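Alanine dehydrogenase/pyridine nucleotide transhydrogenase (Mycobacterium smegmatis str. MC2 155, PDB 3P2Y) probably acts as the alpha 1 subunit of a proton-pumping transhydrogenase, coupling hydride exchange between NADH and NADP(+) to proton movement across the membrane. Local coordinates at residues S136-S141 / V369-I374; I268-A273 / V297-A302; E310-G315 / V323-P328. All coordinates share one frame; numbering follows the deposited sequence.

Interaction 1. Residues S136-S141 / V369-I374; sequences SIPRIS and VAASCI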
ATOM      1  N   SER A 136      28.685 -10.850   0.207  1.00 14.60           N
ATOM      2  CA  SER A 136      29.973 -11.094  -0.456  1.00 14.72           C
ATOM      3  C   SER A 136      29.930 -12.247  -1.459  1.00 14.92           C
ATOM      4  O   SER A 136      30.978 -12.609  -2.025  1.00 14.19           O
ATOM      5  CB  SER A 136      31.094 -11.317   0.573  1.00 15.11           C
ATOM      6  OG  SER A 136      31.290 -10.118   1.345  1.00 16.80           O
ATOM      7  N   ILE A 137      28.733 -12.797  -1.705  1.00 14.23           N
ATOM      8  CA  ILE A 137      28.537 -13.778  -2.774  1.00 14.67           C
ATOM      9  C   ILE A 137      28.920 -13.076  -4.085  1.00 14.31           C
ATOM     10  O   ILE A 137      28.405 -12.008  -4.393  1.00 14.34           O
ATOM     11  CB  ILE A 137      27.052 -14.273  -2.847  1.00 15.23           C
ATOM     12  CG1 ILE A 137      26.655 -15.026  -1.560  1.00 16.15           C
ATOM     13  CG2 ILE A 137      26.820 -15.178  -4.092  1.00 16.00           C
ATOM     14  CD1 ILE A 137      27.314 -16.371  -1.412  1.00 18.94           C
ATOM     15  N   PRO A 138      29.866 -13.652  -4.834  1.00 15.63           N
ATOM     16  CA  PRO A 138      30.312 -12.924  -6.028  1.00 16.00           C
ATOM     17  C   PRO A 138      29.250 -12.928  -7.114  1.00 16.96           C
ATOM     18  O   PRO A 138      28.424 -13.862  -7.180  1.00 15.95           O
ATOM     19  CB  PRO A 138      31.588 -13.677  -6.457  1.00 16.01           C
ATOM     20  CG  PRO A 138      31.515 -15.005  -5.816  1.00 17.43           C
ATOM     21  CD  PRO A 138      30.669 -14.857  -4.567  1.00 14.15           C
ATOM     22  N   ARG A 139      29.272 -11.882  -7.952  1.00 18.13           N
ATOM     23  CA  ARG A 139      28.283 -11.739  -9.010  1.00 18.75           C
ATOM     24  C   ARG A 139      28.753 -12.517 -10.232  1.00 19.45           C
ATOM     25  O   ARG A 139      29.208 -11.939 -11.215  1.00 19.35           O
ATOM     26  CB  ARG A 139      28.081 -10.264  -9.365  1.00 20.82           C
ATOM     27  N   ILE A 140      28.660 -13.837 -10.130  1.00 18.64           N
ATOM     28  CA  ILE A 140      29.080 -14.769 -11.185  1.00 17.92           C
ATOM     29  C   ILE A 140      27.928 -15.732 -11.487  1.00 18.99           C
ATOM     30  O   ILE A 140      27.014 -15.922 -10.652  1.00 17.90           O
ATOM     31  CB  ILE A 140      30.367 -15.547 -10.816  1.00 17.45           C
ATOM     32  CG1 ILE A 140      30.129 -16.488  -9.614  1.00 16.95           C
ATOM     33  CG2 ILE A 140      31.568 -14.573 -10.577  1.00 16.56           C
ATOM     34  CD1 ILE A 140      31.334 -17.388  -9.286  1.00 17.54           C
ATOM     35  N   SER A 141      27.976 -16.343 -12.671  1.00 19.20           N
ATOM     36  CA  SER A 141      26.908 -17.223 -13.174  0.50 19.84           C
ATOM     37  C   SER A 141      26.517 -18.317 -12.176  1.00 19.42           C
ATOM     38  O   SER A 141      25.325 -18.542 -11.897  1.00 19.66           O
ATOM     39  CB  SER A 141      27.343 -17.862 -14.507  0.50 20.21           C
ATOM     40  OG  SER A 141      26.244 -18.485 -15.168  0.50 22.85           O
ATOM     41  N   VAL A 369      32.933 -19.805  -2.352  1.00 16.37           N
ATOM     42  CA  VAL A 369      33.263 -20.109  -0.974  1.00 16.22           C
ATOM     43  C   VAL A 369      34.381 -19.180  -0.470  1.00 16.57           C
ATOM     44  O   VAL A 369      34.274 -18.580   0.603  1.00 15.90           O
ATOM     45  CB  VAL A 369      33.658 -21.623  -0.846  1.00 16.64           C
ATOM     46  CG1 VAL A 369      34.141 -21.956   0.590  1.00 18.28           C
ATOM     47  CG2 VAL A 369      32.476 -22.532  -1.293  1.00 16.31           C
ATOM     48  N   ALA A 370      35.453 -19.048  -1.255  1.00 17.57           N
ATOM     49  CA  ALA A 370      36.561 -18.181  -0.878  1.00 18.27           C
ATOM     50  C   ALA A 370      36.159 -16.693  -0.800  1.00 18.40           C
ATOM     51  O   ALA A 370      36.551 -16.000   0.149  1.00 17.83           O
ATOM     52  CB  ALA A 370      37.738 -18.374  -1.846  1.00 19.79           C
ATOM     53  N   ALA A 371      35.382 -16.223  -1.777  1.00 17.55           N
ATOM     54  CA  ALA A 371      34.991 -14.803  -1.838  1.00 17.57           C
ATOM     55  C   ALA A 371      34.018 -14.412  -0.727  1.00 17.47           C
ATOM     56  O   ALA A 371      34.078 -13.290  -0.212  1.00 17.10           O
ATOM     57  CB  ALA A 371      34.396 -14.447  -3.202  1.00 18.15           C
ATOM     58  N   SER A 372      33.110 -15.323  -0.369  1.00 16.59           N
ATOM     59  CA  SER A 372      32.096 -14.986   0.647  1.00 15.34           C
ATOM     60  C   SER A 372      32.550 -15.207   2.100  1.00 15.18           C
ATOM     61  O   SER A 372      31.914 -14.694   3.020  1.00 13.87           O
ATOM     62  CB  SER A 372      30.772 -15.713   0.391  1.00 15.57           C
ATOM     63  OG  SER A 372      30.914 -17.123   0.505  1.00 14.94           O
ATOM     64  N   CYS A 373      33.621 -15.972   2.311  1.00 14.40           N
ATOM     65  CA  CYS A 373      34.075 -16.269   3.680  1.00 14.80           C
ATOM     66  C   CYS A 373      34.812 -15.050   4.207  1.00 15.85           C
ATOM     67  O   CYS A 373      35.783 -14.603   3.576  1.00 18.46           O
ATOM     68  CB  CYS A 373      35.018 -17.471   3.677  1.00 14.86           C
ATOM     69  SG  CYS A 373      35.548 -17.916   5.336  1.00 15.67           S
ATOM     70  N   ILE A 374      34.373 -14.515   5.335  1.00 14.27           N
ATOM     71  CA  ILE A 374      34.979 -13.304   5.873  1.00 14.87           C
ATOM     72  C   ILE A 374      35.999 -13.587   6.972  1.00 16.05           C
ATOM     73  O   ILE A 374      36.647 -12.664   7.475  1.00 16.08           O
ATOM     74  CB  ILE A 374      33.919 -12.286   6.384  1.00 14.58           C
ATOM     75  CG1 ILE A 374      33.100 -12.855   7.562  1.00 14.46           C
ATOM     76  CG2 ILE A 374      33.048 -11.839   5.195  1.00 13.20           C
ATOM     77  CD1 ILE A 374      32.212 -11.783   8.288  1.00 16.00           C
TER
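S136 lies against the last turn of helix 367-372, with its CA 4.6 Å from the CA of S372. The meeting is largely one of backbone and methylene groups: S136 CB rests on the carbonyl oxygen of A371 at 3.7 Å, and the carbonyl oxygen of S136 sits 3.7 Å from S372 CA. At I137 the chain starts its side chain off away from the helix, yet the far end comes back. CG1 stands beside the backbone N (chi1 -64°), and a second bend of -71° at chi2 brings CD1 to within 4.0 Å of S372 CB. That methyl also lies alongside S372 OG, whose hydroxyl is already engaged with the carbonyl oxygen of I368 one turn earlier in the helix. L350 of helix 336-354 packs on the same isoleucine. P138 follows, offering the CG and CD edge of its ring to the methyl of A371, with CG 3.9 Å from A371 CB. This is a small apolar patch at the surface, A371 being exposed. Beyond the proline the chain turns off through an inverse gamma turn centred on R139, closed by a weak bond of 3.0 Å from I140 N to P138 O, and I140 then packs on E367 and I368 of the earlier part of the helix. With C373 the helix has ended, and S372 and I374 pair through backbone bonds with A133 and A131, running opposite to strand 130-133, the outermost strand of its sheet within the chain. The arrangement is typical of this two-domain fold, in which the end of the polypeptide returns from the nucleotide-binding part to pack on the Rossmann-like N-terminal domain.

Interaction 2. Residues I268-A273 / V297-A302; sequences IVITTA and VVVDLA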
ATOM      1  N   ILE A 268       5.276  10.376  -8.424  1.00  8.72           N
ATOM      2  CA  ILE A 268       5.910   9.431  -7.509  1.00  8.86           C
ATOM      3  C   ILE A 268       7.345   9.326  -7.971  1.00  9.47           C
ATOM      4  O   ILE A 268       7.578   9.084  -9.149  1.00 10.46           O
ATOM      5  CB  ILE A 268       5.232   8.026  -7.538  1.00  8.87           C
ATOM      6  CG1 ILE A 268       3.775   8.145  -7.036  1.00 10.75           C
ATOM      7  CG2 ILE A 268       6.006   7.052  -6.602  1.00  9.73           C
ATOM      8  CD1 ILE A 268       2.918   6.868  -7.150  1.00 10.32           C
ATOM      9  N   VAL A 269       8.304   9.497  -7.044  1.00  8.93           N
ATOM     10  CA  VAL A 269       9.716   9.348  -7.373  1.00  9.37           C
ATOM     11  C   VAL A 269      10.293   8.342  -6.381  1.00  9.35           C
ATOM     12  O   VAL A 269      10.167   8.522  -5.141  1.00 10.78           O
ATOM     13  CB  VAL A 269      10.492  10.704  -7.261  1.00 10.16           C
ATOM     14  CG1 VAL A 269      12.010  10.471  -7.481  1.00 10.95           C
ATOM     15  CG2 VAL A 269       9.929  11.732  -8.253  1.00  9.94           C
ATOM     16  N   ILE A 270      10.902   7.277  -6.913  1.00  8.69           N
ATOM     17  CA  ILE A 270      11.479   6.234  -6.069  0.70  8.76           C
ATOM     18  C   ILE A 270      12.979   6.273  -6.296  1.00  9.60           C
ATOM     19  O   ILE A 270      13.439   6.218  -7.442  1.00  9.51           O
ATOM     20  CB  ILE A 270      10.898   4.845  -6.438  0.70  9.42           C
ATOM     21  CG1 ILE A 270       9.371   4.869  -6.263  0.70 10.91           C
ATOM     22  CG2 ILE A 270      11.555   3.741  -5.595  0.70  8.88           C
ATOM     23  CD1 ILE A 270       8.640   3.640  -6.723  0.70 11.84           C
ATOM     24  N   THR A 271      13.741   6.388  -5.205  1.00  9.23           N
ATOM     25  CA  THR A 271      15.204   6.477  -5.333  1.00 10.36           C
ATOM     26  C   THR A 271      15.846   5.256  -4.686  1.00 10.93           C
ATOM     27  O   THR A 271      15.445   4.842  -3.589  1.00 11.06           O
ATOM     28  CB  THR A 271      15.764   7.791  -4.709  1.00 10.74           C
ATOM     29  OG1 THR A 271      15.649   7.737  -3.282  1.00  9.83           O
ATOM     30  CG2 THR A 271      14.959   9.006  -5.211  1.00 13.11           C
ATOM     31  N   THR A 272      16.844   4.669  -5.348  1.00 10.64           N
ATOM     32  CA  THR A 272      17.337   3.361  -4.875  1.00 10.70           C
ATOM     33  C   THR A 272      18.860   3.282  -4.846  1.00 12.54           C
ATOM     34  O   THR A 272      19.404   2.240  -4.491  1.00 12.01           O
ATOM     35  CB  THR A 272      16.842   2.161  -5.754  1.00 10.12           C
ATOM     36  OG1 THR A 272      17.586   2.124  -6.989  1.00 12.85           O
ATOM     37  CG2 THR A 272      15.334   2.229  -6.067  1.00  9.32           C
ATOM     38  N   ALA A 273      19.537   4.345  -5.277  1.00 13.59           N
ATOM     39  CA  ALA A 273      20.987   4.246  -5.539  1.00 16.14           C
ATOM     40  C   ALA A 273      21.802   4.121  -4.255  1.00 17.95           C
ATOM     41  O   ALA A 273      21.620   4.890  -3.291  1.00 16.93           O
ATOM     42  CB  ALA A 273      21.460   5.408  -6.345  1.00 16.65           C
ATOM     43  N   VAL A 297       4.915  12.138  -4.076  1.00  9.03           N
ATOM     44  CA  VAL A 297       5.630  11.393  -3.031  1.00  8.69           C
ATOM     45  C   VAL A 297       7.028  11.037  -3.523  1.00  9.11           C
ATOM     46  O   VAL A 297       7.191  10.616  -4.671  1.00 10.30           O
ATOM     47  CB  VAL A 297       4.907  10.037  -2.699  1.00  8.44           C
ATOM     48  CG1 VAL A 297       5.638   9.263  -1.591  1.00  8.50           C
ATOM     49  CG2 VAL A 297       3.434  10.262  -2.259  1.00  8.48           C
ATOM     50  N   VAL A 298       8.019  11.181  -2.641  1.00  9.19           N
ATOM     51  CA  VAL A 298       9.360  10.678  -2.871  1.00  9.13           C
ATOM     52  C   VAL A 298       9.557   9.505  -1.922  1.00  8.70           C
ATOM     53  O   VAL A 298       9.445   9.671  -0.692  1.00  8.39           O
ATOM     54  CB  VAL A 298      10.460  11.753  -2.551  1.00  9.45           C
ATOM     55  CG1 VAL A 298      11.909  11.156  -2.670  1.00 11.16           C
ATOM     56  CG2 VAL A 298      10.306  12.979  -3.476  1.00  9.87           C
ATOM     57  N   VAL A 299       9.852   8.333  -2.483  1.00  7.09           N
ATOM     58  CA  VAL A 299      10.119   7.131  -1.663  1.00  8.04           C
ATOM     59  C   VAL A 299      11.629   6.884  -1.785  1.00  9.15           C
ATOM     60  O   VAL A 299      12.133   6.473  -2.834  1.00  9.94           O
ATOM     61  CB  VAL A 299       9.347   5.899  -2.159  1.00  7.20           C
ATOM     62  CG1 VAL A 299       9.589   4.692  -1.179  1.00  6.04           C
ATOM     63  CG2 VAL A 299       7.818   6.200  -2.295  1.00  9.16           C
ATOM     64  N   ASP A 300      12.351   7.193  -0.713  1.00  9.15           N
ATOM     65  CA  ASP A 300      13.816   7.127  -0.685  1.00 10.00           C
ATOM     66  C   ASP A 300      14.204   5.840   0.025  1.00  9.88           C
ATOM     67  O   ASP A 300      13.932   5.671   1.227  1.00 10.70           O
ATOM     68  CB  ASP A 300      14.313   8.387   0.068  1.00  9.99           C
ATOM     69  CG  ASP A 300      15.833   8.545   0.087  1.00 12.86           C
ATOM     70  OD1 ASP A 300      16.592   7.597  -0.208  1.00 12.95           O
ATOM     71  OD2 ASP A 300      16.266   9.655   0.493  1.00 14.39           O
ATOM     72  N   LEU A 301      14.801   4.898  -0.711  1.00  9.80           N
ATOM     73  CA  LEU A 301      15.174   3.610  -0.122  1.00 10.56           C
ATOM     74  C   LEU A 301      16.548   3.615   0.524  1.00 11.37           C
ATOM     75  O   LEU A 301      16.961   2.611   1.096  1.00 12.06           O
ATOM     76  CB  LEU A 301      15.151   2.475  -1.154  1.00 11.08           C
ATOM     77  CG  LEU A 301      13.818   2.246  -1.896  1.00 12.52           C
ATOM     78  CD1 LEU A 301      13.858   0.902  -2.642  1.00 12.76           C
ATOM     79  CD2 LEU A 301      12.667   2.292  -0.914  1.00 14.87           C
ATOM     80  N   ALA A 302      17.240   4.742   0.447  1.00 11.99           N
ATOM     81  CA  ALA A 302      18.653   4.807   0.873  1.00 13.03           C
ATOM     82  C   ALA A 302      18.863   5.459   2.261  1.00 14.47           C
ATOM     83  O   ALA A 302      19.978   5.905   2.585  1.00 15.84           O
ATOM     84  CB  ALA A 302      19.488   5.527  -0.206  1.00 12.73           C
TER
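T271 and D300 meet on one face of two parallel strands, their side chains crossing at a slant so that T271 OG1 comes within 3.2 Å of D300 OD1. The hydroxyl is turned in between its own backbone N and carbonyl carbon (chi1 70°), which sets it over the neighbouring strand, 3.2 Å from D300 CA as well. Both polar ends are then occupied by the loop beyond: N308 takes T271 OG1 through its side-chain OD1 and D300 OD1 through its backbone N, while D300 OD2 is met by T312 and by the backbone N of C309. D300 OD1 also accepts from A302 N at 3.0 Å, an Asx turn in which the donor lies 31° out of the carboxylate plane. V269 and V298 share this face in looser apolar contact, whereas I268, V297, I270 and V299 project from the other. Further along, T272 and L301 run alongside each other in the same direction, with T272 CG2 4.0 Å from L301 CD1; the hydroxyl of T272 is bonded to G191 O. Four backbone bonds knit the pair in parallel register, from V269 N to V297 O at 2.8 Å through to L301 N to T271 O at 2.9 Å, and the strand axes diverge by only 12°. The strands belong to a beta-alpha-beta unit completed by helix 286-290, in a sheet of Rossmann type. Strand 186-190, which leads into a probable dinucleotide-binding glycine motif, flanks 268-271; strand 323-326 flanks 297-300, and helix 148-167 packs over I270, V297 and L301.

Interaction 3. Residues E310-G315 / V323-P328; sequences ELTEPG and VTITSP. With EDO (1,2-ethanediol), chain F.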
ATOM      1  N   GLU A 310      17.863  15.008  -0.112  1.00 20.33           N
ATOM      2  CA  GLU A 310      18.360  15.950   0.894  1.00 21.04           C
ATOM      3  C   GLU A 310      17.407  16.138   2.095  1.00 21.11           C
ATOM      4  O   GLU A 310      17.849  16.381   3.223  1.00 21.27           O
ATOM      5  CB  GLU A 310      18.659  17.288   0.193  1.00 23.01           C
ATOM      6  CG  GLU A 310      19.108  18.454   1.067  1.00 25.80           C
ATOM      7  CD  GLU A 310      19.452  19.714   0.247  1.00 30.74           C
ATOM      8  OE1 GLU A 310      19.320  19.710  -1.012  1.00 27.62           O
ATOM      9  OE2 GLU A 310      19.849  20.718   0.883  1.00 33.02           O
ATOM     10  N   LEU A 311      16.107  16.021   1.853  1.00 19.04           N
ATOM     11  CA  LEU A 311      15.120  16.283   2.899  1.00 18.90           C
ATOM     12  C   LEU A 311      14.692  15.008   3.638  1.00 17.63           C
ATOM     13  O   LEU A 311      13.859  15.055   4.539  1.00 17.34           O
ATOM     14  CB  LEU A 311      13.916  17.013   2.304  1.00 18.38           C
ATOM     15  CG  LEU A 311      14.243  18.373   1.671  1.00 20.49           C
ATOM     16  CD1 LEU A 311      13.076  18.884   0.840  1.00 22.97           C
ATOM     17  CD2 LEU A 311      14.636  19.392   2.762  1.00 23.53           C
ATOM     18  N   THR A 312      15.263  13.873   3.243  1.00 17.13           N
ATOM     19  CA  THR A 312      14.904  12.602   3.869  1.00 16.64           C
ATOM     20  C   THR A 312      15.205  12.551   5.353  1.00 16.69           C
ATOM     21  O   THR A 312      16.307  12.924   5.797  1.00 16.50           O
ATOM     22  CB  THR A 312      15.584  11.427   3.134  1.00 17.06           C
ATOM     23  OG1 THR A 312      14.894  11.236   1.907  1.00 17.03           O
ATOM     24  CG2 THR A 312      15.568  10.129   3.955  1.00 17.58           C
ATOM     25  N   GLU A 313      14.211  12.108   6.115  1.00 15.83           N
ATOM     26  CA  GLU A 313      14.399  11.765   7.524  1.00 16.91           C
ATOM     27  C   GLU A 313      14.298  10.240   7.652  1.00 16.82           C
ATOM     28  O   GLU A 313      13.193   9.684   7.574  1.00 16.18           O
ATOM     29  CB  GLU A 313      13.357  12.485   8.379  1.00 16.79           C
ATOM     30  CG  GLU A 313      13.505  14.014   8.311  1.00 18.00           C
ATOM     31  CD  GLU A 313      12.447  14.764   9.111  1.00 21.24           C
ATOM     32  OE1 GLU A 313      11.964  14.200  10.116  1.00 19.52           O
ATOM     33  OE2 GLU A 313      12.112  15.925   8.731  1.00 20.64           O
ATOM     34  N   PRO A 314      15.449   9.552   7.831  1.00 17.27           N
ATOM     35  CA  PRO A 314      15.494   8.073   7.826  1.00 17.07           C
ATOM     36  C   PRO A 314      14.463   7.413   8.760  1.00 16.72           C
ATOM     37  O   PRO A 314      14.304   7.835   9.933  1.00 16.45           O
ATOM     38  CB  PRO A 314      16.944   7.765   8.259  1.00 18.13           C
ATOM     39  CG  PRO A 314      17.728   8.953   7.761  1.00 19.43           C
ATOM     40  CD  PRO A 314      16.803  10.141   7.940  1.00 18.44           C
ATOM     41  N   GLY A 315      13.703   6.459   8.226  1.00 13.94           N
ATOM     42  CA  GLY A 315      12.687   5.744   8.996  1.00 13.79           C
ATOM     43  C   GLY A 315      11.402   6.516   9.291  1.00 13.92           C
ATOM     44  O   GLY A 315      10.570   6.041  10.047  1.00 14.96           O
ATOM     45  N   VAL A 323       4.789  18.114  -0.266  1.00 13.80           N
ATOM     46  CA  VAL A 323       5.379  16.906  -0.917  1.00 13.28           C
ATOM     47  C   VAL A 323       5.766  15.895   0.150  1.00 12.85           C
ATOM     48  O   VAL A 323       6.471  16.224   1.123  1.00 13.26           O
ATOM     49  CB  VAL A 323       6.607  17.273  -1.806  1.00 13.22           C
ATOM     50  CG1 VAL A 323       7.235  16.017  -2.426  1.00 13.19           C
ATOM     51  CG2 VAL A 323       6.204  18.255  -2.923  1.00 14.52           C
ATOM     52  N   THR A 324       5.309  14.649  -0.011  1.00 12.03           N
ATOM     53  CA  THR A 324       5.535  13.641   1.035  1.00 11.63           C
ATOM     54  C   THR A 324       6.893  12.990   0.763  1.00 11.30           C
ATOM     55  O   THR A 324       7.167  12.566  -0.358  1.00 12.30           O
ATOM     56  CB  THR A 324       4.416  12.569   1.035  1.00 11.56           C
ATOM     57  OG1 THR A 324       3.151  13.187   1.310  1.00 12.58           O
ATOM     58  CG2 THR A 324       4.678  11.447   2.081  1.00 11.54           C
ATOM     59  N   ILE A 325       7.765  12.948   1.771  1.00 10.69           N
ATOM     60  CA  ILE A 325       9.075  12.308   1.651  0.50 11.15           C
ATOM     61  C   ILE A 325       9.130  11.157   2.646  1.00 10.39           C
ATOM     62  O   ILE A 325       9.050  11.392   3.859  1.00 11.98           O
ATOM     63  CB  ILE A 325      10.204  13.313   1.969  0.50 11.89           C
ATOM     64  CG1 ILE A 325       9.894  14.673   1.309  0.50 12.11           C
ATOM     65  CG2 ILE A 325      11.561  12.746   1.540  0.50 11.89           C
ATOM     66  CD1 ILE A 325       9.984  14.634  -0.211  0.50 14.04           C
ATOM     67  N   THR A 326       9.267   9.921   2.159  1.00  9.81           N
ATOM     68  CA  THR A 326       9.217   8.773   3.072  1.00  9.14           C
ATOM     69  C   THR A 326      10.486   7.949   2.955  1.00  9.72           C
ATOM     70  O   THR A 326      11.033   7.827   1.859  1.00  9.43           O
ATOM     71  CB  THR A 326       7.953   7.923   2.849  1.00  8.72           C
ATOM     72  OG1 THR A 326       7.850   6.918   3.875  1.00  9.98           O
ATOM     73  CG2 THR A 326       7.954   7.248   1.422  1.00  7.72           C
ATOM     74  N   SER A 327      10.942   7.390   4.077  1.00  9.24           N
ATOM     75  CA  SER A 327      12.222   6.691   4.096  1.00  9.87           C
ATOM     76  C   SER A 327      12.115   5.361   4.837  1.00 10.17           C
ATOM     77  O   SER A 327      12.587   5.222   5.995  1.00 13.20           O
ATOM     78  CB  SER A 327      13.319   7.607   4.717  1.00 10.93           C
ATOM     79  OG  SER A 327      14.550   6.919   4.838  1.00 13.93           O
ATOM     80  N   PRO A 328      11.532   4.348   4.182  1.00 11.52           N
ATOM     81  CA  PRO A 328      11.453   3.026   4.820  1.00 11.19           C
ATOM     82  C   PRO A 328      12.814   2.400   4.954  1.00 11.50           C
ATOM     83  O   PRO A 328      13.606   2.477   4.019  1.00 12.29           O
ATOM     84  CB  PRO A 328      10.624   2.190   3.836  1.00 10.87           C
ATOM     85  CG  PRO A 328      10.791   2.884   2.497  1.00 10.47           C
ATOM     86  CD  PRO A 328      10.914   4.384   2.838  1.00 10.32           C
TER
HETATM   87  C1  EDO F 365       8.850   5.407   6.764  1.00 20.34           C
HETATM   88  O1  EDO F 365       7.974   5.720   7.871  1.00 25.38           O
HETATM   89  C2  EDO F 365       8.137   4.399   5.865  1.00 23.73           C
HETATM   90  O2  EDO F 365       7.696   3.294   6.683  1.00 28.20           O
HETATM   91  O   HOH W   1      11.685  10.958   5.196  1.00 13.79           O
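I325 is the first residue of strand 323-326 to meet the loop 310-315, its CG2 methyl lying 3.7 Å from T312 OG1 in the conformer modelled here. The two side chains approach at a slant, and the hydroxyl that I325 brushes is directed elsewhere, to the carboxylate of D300. A water bridges the backbones of I325 and E313: it takes the N-H of E313 at 2.9 Å and probably donates to I325 O, 3.0 Å away. The CB of T326 points away from the loop. Its hydroxyl pairs with that of T317 and touches a molecule of 1,2-ethanediol, probably from the crystallisation liquor, which also makes a weak bond from O1 to G315 O. S327, where the regular strand has ended, is the residue most enclosed by the loop. Its CB is pressed against T312 CG2 at 3.5 Å, tighter than usual for two carbons, and against the carbonyl oxygen of E313. With OG extended opposite the backbone N (chi1 176°), the hydroxyl reaches over to P314 CA at 3.3 Å. The carbonyl oxygen of S327 then accepts from G315 N at 2.8 Å, a weak bond because the angle at the hydrogen is only 129°. G315 itself has a positive phi of 75°, which favours glycine, and it ends the segment at the exposed edge. P328 packs on L301 and L163. Taken together, the direct polar link between the segments is a single bent bond, probably helped by one bridging water, so the loop is probably placed as much by the close fit around S327 as by hydrogen bonding across the contact.

Overall arrangement
Interactions 2 and 3 are neighbours in one sheet, their centres 9 Å apart, and strands 297-300 and 323-326 lie side by side in it. V298 N and T324 O, 2.8 Å apart, form a probable hydrogen bond, and D300 OD2 meets T312 OG1 at 2.5 Å, another probable hydrogen bond, which probably helps to hold the loop 310-315. Interaction 1 stands apart, about 29 Å from interaction 2 and 33 Å from interaction 3 between centres, on the opposite side of the chain's centre. It also lies nearest the calcium site of D352 and L355: the side chains of I137 and D352 are about 11 Å apart. Interactions 2 and 3 are away from the annotated metal sites.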